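PDB 6O0A: flavohemoglobin from Malassezia yamatoensis, which probably detoxifies nitric oxide as a dioxygenase, passing electrons from NAD(P)H through its FAD to the heme. Local coordinates for residues G48-A53 and D117-Y122; F62-Q67 and D216-P221; I210-S215 and T247-N252. All blocks are in the same frame, centred on the assembly; numbering follows the deposited sequence.

Contact 1: G48-A53 and D117-Y122; sequences GDMLQA and DTVYKY. With HEM (protoporphyrin IX containing Fe), chain C.
Met-50 and Tyr-122 mark the closest backbone approach, where segments 48-53 and 117-122 cross at 128° with their axes 9.5 Å apart. The first segment is the C-terminal end of helix 25-53. The second lies in helix 115-131. The Tyr-122 ring carries most of the contact. Its CG is anti to its own carbonyl carbon (chi1 -65°), which swings the ring across to helix 25-53. There Met-50 CA sits over one face, 3.9 Å from the ring centroid, in a CH-pi contact. The aliphatic part of Lys-121 covers the opposite face through CG, and Thr-118 CG2 lies at the edge in the ring plane. The ring thus lies between helix 25-53 and the side chain of Lys-121 on its own helix. Its hydroxyl end reaches Ala-53, with OH 3.1 Å from Ala-53 CB, a short contact of doubtful significance. In a globin domain this pairing matches the B and G helices, whose crossing helps build the heme pocket. Met-50 leads from the tyrosine toward that pocket. Its CG is anti to the backbone N, and a bend at chi3 (61°) turns the methyl away from the extended line. The sulfur SD touches Val-119 CG2 at 3.8 Å and meets Thr-118 CG2 as well. Val-119 is a residue of the heme pocket. Its CG2 presses on the heme methyl CMC at 3.3 Å. The hydroxyl of Thr-118 serves Glu-115 instead. Beside the ring the link is polar. One water donates to Asp-49 OD2 at 2.7 Å and to the backbone O of Tyr-122 at 2.8 Å, bridging the helices. The same carboxylate oxygen also forms a salt bridge with Lys-129.

Contact 2: F62-Q67 and D216-P221; sequences FSRSAQ and DGLLQP. With HEM (protoporphyrin IX containing Fe), chain C.
The joint between the globin domain and the FAD-binding domain is held in part by Gln-220 and Arg-64. The bend at chi2 (-81°) brings the Gln-220 amide to the backbone at the start of helix 64-69. Its NE2 donates to Phe-62 O at 2.9 Å, and its OE1 accepts from Arg-64 N at 2.8 Å. A water that donates to OE1 and accepts from Ser-65 N adds a second bridge, and NE2 also donates to Leu-219 O. These bonds hold the amide orientation. Arg-64 grips Asp-216 end-on, NH1 to OD1 at 2.8 Å and NH2 to OD2 at 2.9 Å. Both oxygens use syn lone pairs, and the guanidinium and carboxylate planes lie 22° apart, nearly coplanar. Leu-218 CD1 covers one guanidinium face. Glu-245 is a second anionic partner of NH1, and Thr-214 binds Asp-216 OD1. Ser-63 caps the helix through OG to Ala-66 N, while its own N binds heme O1D at 2.9 Å. Ser-65 OG is hydrogen-bonded to FAD O1A. Phe-62 lays its ring against the heme, with the methyl CMD over one face. Helix 25-53 packs on that ring through Met-50 and Leu-51, and strand 219-225 pairs with strand 207-213 at Gln-220.

Contact 3: I210-S215 and T247-N252; sequences IYARTS and TTIFQN. With FAD (flavin-adenine dinucleotide), chain B.
The rim of the Phe-250 ring meets the strand backbone, while one face takes the side chain of Ile-210. The ring edge points at Tyr-211 C, 4.0 Å from CE1, and CZ comes within 3.5 Å of Ile-210 O. Ile-210 is modelled in two conformers. In the one described, CG2 makes a CH-pi contact over that face, 4.0 Å from the ring centroid. Ala-212 CB approaches Phe-250 CE1 obliquely at 3.6 Å. The Phe-250 CG is anti to its carbonyl carbon (chi1 -67°), and this carries the ring from the helix onto the strand. Ile-249 takes the next place along. Its CG2 faces Ala-212 CB, and its CD1 lies at the strand end, on Arg-213 O at 3.5 Å, and at the following loop, on Thr-214 CA at 3.7 Å. Strand and helix segments run nearly perpendicular, at 96°. Leu-259 of strand 258-262 packs against Ile-210, Ala-212 and Phe-250. At the start of the helix the chemistry turns polar. Thr-247 donates to FAD O1P from both N and OG1, the hydroxyl at 2.7 Å, and OG1 is also bonded to Asp-241 N. Met-246 N and Glu-245 N bind the cofactor too. A short helix capping an antiparallel barrel, its N-terminal end on the FAD pyrophosphate, is characteristic of the ferredoxin reductase-like FAD-binding domain.

How the contacts relate
Contact 1 belongs to the globin domain, contact 3 to the FAD-binding domain, and contact 2 ties the two together. Contacts 1 and 2 both touch the heme and meet beside it. Contacts 2 and 3 share the antiparallel sheet, since strands 207-213 and 219-225 are neighbours in it. Contacts 1 and 3 do not touch; their nearest atoms are about 13 Å apart. Contact 3 is the buried one and is apolar between its segments. Contact 1 is partly buried, mostly apolar, with a water bridge. Contact 2, also partly buried, relies on directional bonds and a salt bridge.

Contact 1: G48-A53 and D117-Y122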
# COMPACT_ATOMS: atom_id res chain seq x y z
N GLY A 48 -4.17 19.65 -11.50
CA GLY A 48 -5.14 20.72 -11.65
C GLY A 48 -5.81 20.70 -13.01
O GLY A 48 -7.05 20.78 -13.11
N ASP A 49 -5.01 20.58 -14.07
CA ASP A 49 -5.54 20.51 -15.43
C ASP A 49 -6.40 19.26 -15.62
O ASP A 49 -7.51 19.33 -16.16
CB ASP A 49 -4.39 20.50 -16.45
CG ASP A 49 -3.65 21.83 -16.52
OD1 ASP A 49 -4.15 22.84 -15.97
OD2 ASP A 49 -2.56 21.86 -17.13
N MET A 50 -5.88 18.10 -15.21
CA MET A 50 -6.61 16.86 -15.44
C MET A 50 -7.94 16.84 -14.69
O MET A 50 -8.97 16.44 -15.24
CB MET A 50 -5.77 15.65 -15.02
CG MET A 50 -6.53 14.35 -15.24
SD MET A 50 -5.46 12.91 -15.09
CE MET A 50 -4.90 13.07 -13.38
N LEU A 51 -7.93 17.25 -13.43
CA LEU A 51 -9.14 17.17 -12.62
C LEU A 51 -10.15 18.26 -12.96
O LEU A 51 -11.34 18.12 -12.65
CB LEU A 51 -8.77 17.19 -11.14
CG LEU A 51 -7.91 15.98 -10.73
CD1 LEU A 51 -7.54 16.04 -9.25
CD2 LEU A 51 -8.62 14.65 -11.04
N GLN A 52 -9.72 19.34 -13.63
CA GLN A 52 -10.69 20.27 -14.19
C GLN A 52 -11.40 19.66 -15.39
O GLN A 52 -12.60 19.86 -15.58
CB GLN A 52 -10.01 21.57 -14.58
CG GLN A 52 -10.99 22.66 -15.00
CD GLN A 52 -11.42 22.59 -16.47
OE1 GLN A 52 -10.83 21.87 -17.28
NE2 GLN A 52 -12.45 23.35 -16.81
N ALA A 53 -10.65 18.95 -16.24
CA ALA A 53 -11.22 18.37 -17.45
C ALA A 53 -11.99 17.10 -17.14
O ALA A 53 -12.96 16.78 -17.86
CB ALA A 53 -10.12 18.08 -18.46
N ASP A 117 -3.93 7.25 -21.36
CA ASP A 117 -3.93 8.32 -22.36
C ASP A 117 -4.29 9.66 -21.72
O ASP A 117 -3.74 10.71 -22.08
CB ASP A 117 -4.92 8.01 -23.47
CG ASP A 117 -4.54 6.79 -24.29
OD1 ASP A 117 -3.34 6.58 -24.54
OD2 ASP A 117 -5.45 6.03 -24.69
N THR A 118 -5.23 9.64 -20.77
CA THR A 118 -5.62 10.85 -20.05
C THR A 118 -4.45 11.43 -19.27
O THR A 118 -4.16 12.63 -19.36
CB THR A 118 -6.77 10.53 -19.09
OG1 THR A 118 -7.81 9.85 -19.82
CG2 THR A 118 -7.32 11.81 -18.47
N VAL A 119 -3.77 10.59 -18.49
CA VAL A 119 -2.63 11.07 -17.72
C VAL A 119 -1.52 11.56 -18.63
O VAL A 119 -0.91 12.59 -18.37
CB VAL A 119 -2.16 9.97 -16.74
CG1 VAL A 119 -0.73 10.21 -16.29
CG2 VAL A 119 -3.09 9.99 -15.54
N TYR A 120 -1.29 10.86 -19.75
CA TYR A 120 -0.27 11.34 -20.68
C TYR A 120 -0.59 12.76 -21.14
O TYR A 120 0.28 13.64 -21.12
CB TYR A 120 -0.14 10.41 -21.90
CG TYR A 120 0.87 11.00 -22.87
CD1 TYR A 120 2.23 10.84 -22.65
CD2 TYR A 120 0.47 11.79 -23.94
CE1 TYR A 120 3.17 11.40 -23.51
CE2 TYR A 120 1.40 12.37 -24.79
CZ TYR A 120 2.75 12.18 -24.57
OH TYR A 120 3.67 12.76 -25.43
N LYS A 121 -1.83 12.99 -21.55
CA LYS A 121 -2.21 14.30 -22.09
C LYS A 121 -1.95 15.41 -21.08
O LYS A 121 -1.29 16.41 -21.40
CB LYS A 121 -3.69 14.26 -22.48
CG LYS A 121 -4.19 15.61 -22.93
CD LYS A 121 -5.65 15.56 -23.33
CE LYS A 121 -6.07 16.93 -23.85
NZ LYS A 121 -7.45 16.91 -24.40
N TYR A 122 -2.47 15.27 -19.86
CA TYR A 122 -2.35 16.37 -18.90
C TYR A 122 -0.97 16.44 -18.28
O TYR A 122 -0.49 17.54 -18.00
CB TYR A 122 -3.45 16.25 -17.84
CG TYR A 122 -4.78 16.45 -18.53
CD1 TYR A 122 -5.13 17.69 -19.03
CD2 TYR A 122 -5.61 15.37 -18.80
CE1 TYR A 122 -6.30 17.88 -19.72
CE2 TYR A 122 -6.78 15.55 -19.49
CZ TYR A 122 -7.12 16.80 -19.95
OH TYR A 122 -8.28 16.99 -20.65
CHA HEM C . -1.21 5.89 -7.21
CHB HEM C . 2.22 5.80 -10.68
CHC HEM C . -1.22 6.16 -14.08
CHD HEM C . -4.53 6.91 -10.62
C1A HEM C . 0.01 5.81 -7.85
C2A HEM C . 1.30 5.65 -7.22
C3A HEM C . 2.24 5.62 -8.17
C4A HEM C . 1.59 5.78 -9.45
CMA HEM C . 3.77 5.47 -7.97
CAA HEM C . 1.53 5.51 -5.69
CBA HEM C . 1.44 4.01 -5.42
CGA HEM C . 1.56 3.75 -3.94
O1A HEM C . 0.83 4.40 -3.15
O2A HEM C . 2.38 2.89 -3.54
C1B HEM C . 1.60 5.88 -11.91
C2B HEM C . 2.25 5.86 -13.20
C3B HEM C . 1.30 5.98 -14.15
C4B HEM C . 0.01 6.05 -13.47
CMB HEM C . 3.78 5.76 -13.37
CAB HEM C . 1.44 6.00 -15.69
CBB HEM C . 2.54 5.62 -16.36
C1C HEM C . -2.40 6.43 -13.43
C2C HEM C . -3.65 6.73 -14.08
C3C HEM C . -4.59 6.94 -13.13
C4C HEM C . -3.93 6.79 -11.85
CMC HEM C . -3.82 6.75 -15.62
CAC HEM C . -6.08 7.32 -13.26
CBC HEM C . -6.56 8.03 -14.30
C1D HEM C . -3.91 6.69 -9.41
C2D HEM C . -4.56 6.80 -8.12
C3D HEM C . -3.66 6.53 -7.18
C4D HEM C . -2.40 6.23 -7.83
CMD HEM C . -6.05 7.18 -7.92
CAD HEM C . -3.93 6.54 -5.66
CBD HEM C . -3.23 7.77 -5.07
CGD HEM C . -4.04 9.03 -5.28
O1D HEM C . -5.26 9.03 -4.98
O2D HEM C . -3.45 10.05 -5.72
NA HEM C . 0.23 5.88 -9.22
NB HEM C . 0.24 5.99 -12.11
NC HEM C . -2.60 6.47 -12.06
ND HEM C . -2.59 6.33 -9.20
FE HEM C . -1.21 5.89 -10.67
O HOH W 1 -2.03 19.79 -18.74

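Contact 2: F62-Q67 and D216-P221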
# COMPACT_ATOMS: atom_id res chain seq x y z
N PHE A 62 -9.15 9.55 -7.54
CA PHE A 62 -8.08 10.26 -6.85
C PHE A 62 -8.51 10.78 -5.48
O PHE A 62 -9.64 11.25 -5.29
CB PHE A 62 -7.57 11.43 -7.69
CG PHE A 62 -6.77 11.01 -8.87
CD1 PHE A 62 -5.44 10.64 -8.73
CD2 PHE A 62 -7.35 10.95 -10.14
CE1 PHE A 62 -4.69 10.23 -9.83
CE2 PHE A 62 -6.61 10.55 -11.24
CZ PHE A 62 -5.28 10.18 -11.09
N SER A 63 -7.58 10.75 -4.54
CA SER A 63 -7.84 11.24 -3.19
C SER A 63 -7.66 12.75 -3.14
O SER A 63 -6.60 13.27 -3.50
CB SER A 63 -6.90 10.59 -2.19
OG SER A 63 -6.96 11.30 -0.96
N ARG A 64 -8.69 13.44 -2.66
CA ARG A 64 -8.57 14.88 -2.50
C ARG A 64 -7.50 15.22 -1.47
O ARG A 64 -6.73 16.17 -1.66
CB ARG A 64 -9.92 15.47 -2.08
CG ARG A 64 -9.84 16.93 -1.68
CD ARG A 64 -11.21 17.59 -1.70
NE ARG A 64 -12.12 17.09 -0.68
CZ ARG A 64 -13.39 17.48 -0.56
NH1 ARG A 64 -14.16 16.99 0.40
NH2 ARG A 64 -13.87 18.38 -1.42
N SER A 65 -7.41 14.44 -0.39
CA SER A 65 -6.39 14.74 0.61
C SER A 65 -4.99 14.63 0.01
O SER A 65 -4.10 15.41 0.36
CB SER A 65 -6.53 13.80 1.82
OG SER A 65 -7.68 14.12 2.58
N ALA A 66 -4.77 13.65 -0.88
CA ALA A 66 -3.45 13.51 -1.48
C ALA A 66 -3.14 14.70 -2.39
O ALA A 66 -1.97 15.07 -2.54
CB ALA A 66 -3.35 12.20 -2.26
N GLN A 67 -4.17 15.33 -2.95
CA GLN A 67 -3.97 16.55 -3.74
C GLN A 67 -3.65 17.73 -2.83
O GLN A 67 -2.75 18.53 -3.14
CB GLN A 67 -5.21 16.85 -4.58
CG GLN A 67 -5.46 15.83 -5.66
CD GLN A 67 -4.34 15.83 -6.66
OE1 GLN A 67 -3.90 16.89 -7.10
NE2 GLN A 67 -3.83 14.64 -7.00
N ASP A 216 -19.26 16.69 1.56
CA ASP A 216 -19.78 17.46 0.44
C ASP A 216 -20.05 16.59 -0.79
O ASP A 216 -20.34 17.14 -1.86
CB ASP A 216 -18.84 18.63 0.11
CG ASP A 216 -17.40 18.20 -0.13
OD1 ASP A 216 -16.99 17.12 0.32
OD2 ASP A 216 -16.66 19.00 -0.75
N GLY A 217 -19.99 15.27 -0.67
CA GLY A 217 -20.57 14.40 -1.67
C GLY A 217 -19.64 13.74 -2.67
O GLY A 217 -20.13 13.15 -3.64
N LEU A 218 -18.32 13.82 -2.47
CA LEU A 218 -17.35 13.18 -3.37
C LEU A 218 -17.05 11.76 -2.89
O LEU A 218 -16.69 11.56 -1.73
CB LEU A 218 -16.04 13.97 -3.43
CG LEU A 218 -16.04 15.27 -4.23
CD1 LEU A 218 -14.70 15.94 -4.10
CD2 LEU A 218 -16.36 14.97 -5.69
N LEU A 219 -17.15 10.78 -3.80
CA LEU A 219 -16.79 9.41 -3.46
C LEU A 219 -15.28 9.30 -3.34
O LEU A 219 -14.54 9.76 -4.22
CB LEU A 219 -17.33 8.44 -4.53
CG LEU A 219 -17.31 6.98 -4.08
CD1 LEU A 219 -18.35 6.74 -3.00
CD2 LEU A 219 -17.54 6.05 -5.27
N GLN A 220 -14.81 8.70 -2.25
CA GLN A 220 -13.37 8.62 -1.99
C GLN A 220 -13.00 7.24 -1.48
O GLN A 220 -13.68 6.72 -0.58
CB GLN A 220 -12.95 9.67 -0.96
CG GLN A 220 -13.06 11.09 -1.45
CD GLN A 220 -11.87 11.46 -2.31
OE1 GLN A 220 -10.80 11.76 -1.79
NE2 GLN A 220 -12.05 11.42 -3.62
N PRO A 221 -11.95 6.64 -2.03
CA PRO A 221 -11.46 5.35 -1.52
C PRO A 221 -10.33 5.48 -0.51
O PRO A 221 -9.54 6.42 -0.59
CB PRO A 221 -10.96 4.67 -2.80
CG PRO A 221 -10.37 5.82 -3.57
CD PRO A 221 -11.30 7.01 -3.30
CHA HEM C . -1.21 5.89 -7.21
CHB HEM C . 2.22 5.80 -10.68
CHC HEM C . -1.22 6.16 -14.08
CHD HEM C . -4.53 6.91 -10.62
C1A HEM C . 0.01 5.81 -7.85
C2A HEM C . 1.30 5.65 -7.22
C3A HEM C . 2.24 5.62 -8.17
C4A HEM C . 1.59 5.78 -9.45
CMA HEM C . 3.77 5.47 -7.97
CAA HEM C . 1.53 5.51 -5.69
CBA HEM C . 1.44 4.01 -5.42
CGA HEM C . 1.56 3.75 -3.94
O1A HEM C . 0.83 4.40 -3.15
O2A HEM C . 2.38 2.89 -3.54
C1B HEM C . 1.60 5.88 -11.91
C2B HEM C . 2.25 5.86 -13.20
C3B HEM C . 1.30 5.98 -14.15
C4B HEM C . 0.01 6.05 -13.47
CMB HEM C . 3.78 5.76 -13.37
CAB HEM C . 1.44 6.00 -15.69
CBB HEM C . 2.54 5.62 -16.36
C1C HEM C . -2.40 6.43 -13.43
C2C HEM C . -3.65 6.73 -14.08
C3C HEM C . -4.59 6.94 -13.13
C4C HEM C . -3.93 6.79 -11.85
CMC HEM C . -3.82 6.75 -15.62
CAC HEM C . -6.08 7.32 -13.26
CBC HEM C . -6.56 8.03 -14.30
C1D HEM C . -3.91 6.69 -9.41
C2D HEM C . -4.56 6.80 -8.12
C3D HEM C . -3.66 6.53 -7.18
C4D HEM C . -2.40 6.23 -7.83
CMD HEM C . -6.05 7.18 -7.92
CAD HEM C . -3.93 6.54 -5.66
CBD HEM C . -3.23 7.77 -5.07
CGD HEM C . -4.04 9.03 -5.28
O1D HEM C . -5.26 9.03 -4.98
O2D HEM C . -3.45 10.05 -5.72
NA HEM C . 0.23 5.88 -9.22
NB HEM C . 0.24 5.99 -12.11
NC HEM C . -2.60 6.47 -12.06
ND HEM C . -2.59 6.33 -9.20
FE HEM C . -1.21 5.89 -10.67
O HOH W 2 -9.93 12.99 0.44

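Contact 3: I210-S215 and T247-N252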
# COMPACT_ATOMS: atom_id res chain seq x y z
N ILE A 210 -12.13 0.64 0.26
CA ILE A 210 -13.51 0.87 0.64
C ILE A 210 -13.84 2.32 0.33
O ILE A 210 -12.99 3.21 0.45
CB ILE A 210 -13.75 0.52 2.13
CG1 ILE A 210 -15.24 0.62 2.46
CG2 ILE A 210 -12.91 1.40 3.04
CD1 ILE A 210 -15.63 -0.13 3.70
N TYR A 211 -15.09 2.55 -0.10
CA TYR A 211 -15.54 3.82 -0.66
C TYR A 211 -16.65 4.41 0.19
O TYR A 211 -17.61 3.72 0.54
CB TYR A 211 -16.06 3.62 -2.10
CG TYR A 211 -14.98 3.22 -3.08
CD1 TYR A 211 -14.41 1.94 -3.04
CD2 TYR A 211 -14.53 4.11 -4.03
CE1 TYR A 211 -13.41 1.58 -3.94
CE2 TYR A 211 -13.54 3.76 -4.94
CZ TYR A 211 -12.98 2.48 -4.88
OH TYR A 211 -11.99 2.14 -5.77
N ALA A 212 -16.55 5.71 0.48
CA ALA A 212 -17.67 6.45 1.04
C ALA A 212 -17.60 7.88 0.54
O ALA A 212 -16.58 8.32 -0.01
CB ALA A 212 -17.67 6.40 2.57
N ARG A 213 -18.68 8.62 0.74
CA ARG A 213 -18.69 10.00 0.27
C ARG A 213 -18.22 10.95 1.37
O ARG A 213 -18.49 10.73 2.56
CB ARG A 213 -20.07 10.40 -0.24
CG ARG A 213 -20.40 9.65 -1.52
CD ARG A 213 -21.52 10.22 -2.34
NE ARG A 213 -21.71 9.31 -3.46
CZ ARG A 213 -21.17 9.48 -4.66
NH1 ARG A 213 -20.46 10.56 -4.94
NH2 ARG A 213 -21.37 8.57 -5.61
N THR A 214 -17.49 11.98 0.95
CA THR A 214 -17.14 13.09 1.82
C THR A 214 -18.41 13.82 2.23
O THR A 214 -19.49 13.64 1.66
CB THR A 214 -16.21 14.06 1.10
OG1 THR A 214 -16.90 14.59 -0.04
CG2 THR A 214 -14.96 13.35 0.62
N SER A 215 -18.27 14.69 3.24
CA SER A 215 -19.42 15.48 3.69
C SER A 215 -20.05 16.26 2.55
O SER A 215 -21.27 16.47 2.54
CB SER A 215 -19.00 16.43 4.81
OG SER A 215 -18.06 17.38 4.34
N THR A 247 -11.45 8.68 7.59
CA THR A 247 -11.60 7.72 8.69
C THR A 247 -12.72 8.12 9.64
O THR A 247 -13.44 7.25 10.14
CB THR A 247 -10.29 7.50 9.46
OG1 THR A 247 -9.68 8.75 9.78
CG2 THR A 247 -9.33 6.66 8.65
N THR A 248 -12.94 9.42 9.88
CA THR A 248 -14.09 9.81 10.68
C THR A 248 -15.39 9.36 10.01
O THR A 248 -16.32 8.91 10.70
CB THR A 248 -14.08 11.32 10.95
OG1 THR A 248 -15.12 11.64 11.88
CG2 THR A 248 -14.26 12.12 9.66
N ILE A 249 -15.46 9.44 8.68
CA ILE A 249 -16.67 9.04 7.97
C ILE A 249 -16.88 7.53 8.05
O ILE A 249 -17.99 7.06 8.34
CB ILE A 249 -16.61 9.56 6.51
CG1 ILE A 249 -16.74 11.09 6.53
CG2 ILE A 249 -17.73 8.94 5.68
CD1 ILE A 249 -16.48 11.77 5.20
N PHE A 250 -15.82 6.74 7.84
CA PHE A 250 -15.94 5.29 7.95
C PHE A 250 -16.33 4.88 9.37
O PHE A 250 -17.18 4.01 9.56
CB PHE A 250 -14.63 4.61 7.55
CG PHE A 250 -14.28 4.75 6.10
CD1 PHE A 250 -15.20 4.47 5.10
CD2 PHE A 250 -12.98 5.13 5.73
CE1 PHE A 250 -14.85 4.59 3.75
CE2 PHE A 250 -12.64 5.26 4.39
CZ PHE A 250 -13.56 4.99 3.40
N GLN A 251 -15.73 5.50 10.39
CA GLN A 251 -16.02 5.08 11.76
C GLN A 251 -17.40 5.50 12.22
O GLN A 251 -17.89 4.97 13.22
CB GLN A 251 -14.99 5.64 12.74
CG GLN A 251 -13.61 5.07 12.60
CD GLN A 251 -12.75 5.40 13.80
OE1 GLN A 251 -13.07 6.33 14.56
NE2 GLN A 251 -11.67 4.64 13.99
N ASN A 252 -18.04 6.45 11.54
CA ASN A 252 -19.36 6.86 11.97
C ASN A 252 -20.48 6.18 11.19
O ASN A 252 -21.64 6.56 11.34
CB ASN A 252 -19.47 8.38 11.91
CG ASN A 252 -18.86 9.04 13.13
OD1 ASN A 252 -19.56 9.44 14.06
ND2 ASN A 252 -17.53 9.12 13.16
PA FAD B . -6.37 11.28 4.67
O1A FAD B . -7.52 12.17 4.35
O2A FAD B . -5.91 10.38 3.56
O5B FAD B . -5.14 12.16 5.18
C5B FAD B . -3.85 11.56 5.35
C4B FAD B . -2.92 12.67 5.76
O4B FAD B . -2.91 13.68 4.72
C3B FAD B . -3.32 13.42 7.01
O3B FAD B . -2.86 12.78 8.20
C2B FAD B . -2.62 14.77 6.82
O2B FAD B . -1.26 14.72 7.21
C1B FAD B . -2.71 14.96 5.30
N9A FAD B . -3.80 15.84 4.88
C8A FAD B . -5.14 15.54 4.90
N7A FAD B . -5.91 16.54 4.54
C5A FAD B . -5.02 17.56 4.25
C6A FAD B . -5.20 18.90 3.88
N6A FAD B . -6.41 19.46 3.69
N1A FAD B . -4.10 19.67 3.72
C2A FAD B . -2.90 19.12 3.92
N3A FAD B . -2.60 17.87 4.28
C4A FAD B . -3.71 17.14 4.44
N1 FAD B . -5.22 2.21 8.00
C2 FAD B . -5.80 1.59 9.07
O2 FAD B . -6.29 2.23 10.01
N3 FAD B . -5.85 0.20 9.10
C4 FAD B . -5.37 -0.65 8.13
O4 FAD B . -5.49 -1.87 8.25
C4X FAD B . -4.76 0.01 7.00
N5 FAD B . -4.28 -0.72 6.04
C5X FAD B . -3.69 -0.07 4.95
C6 FAD B . -3.16 -0.84 3.92
C7 FAD B . -2.57 -0.24 2.80
C7M FAD B . -1.97 -1.10 1.72
C8 FAD B . -2.54 1.16 2.71
C8M FAD B . -1.95 1.84 1.51
C9 FAD B . -3.06 1.93 3.74
C9A FAD B . -3.63 1.33 4.87
N10 FAD B . -4.16 2.08 5.93
C10 FAD B . -4.73 1.46 7.02
C1' FAD B . -4.19 3.55 5.87
C2' FAD B . -5.47 4.08 5.22
O2' FAD B . -5.53 3.64 3.86
C3' FAD B . -5.57 5.60 5.28
O3' FAD B . -4.39 6.17 4.73
C4' FAD B . -5.77 6.14 6.70
O4' FAD B . -6.87 5.46 7.30
C5' FAD B . -6.00 7.64 6.72
O5' FAD B . -7.18 7.95 5.95
P FAD B . -7.87 9.37 6.18
O1P FAD B . -8.45 9.57 7.54
O2P FAD B . -8.90 9.52 5.10
O3P FAD B . -6.70 10.43 5.97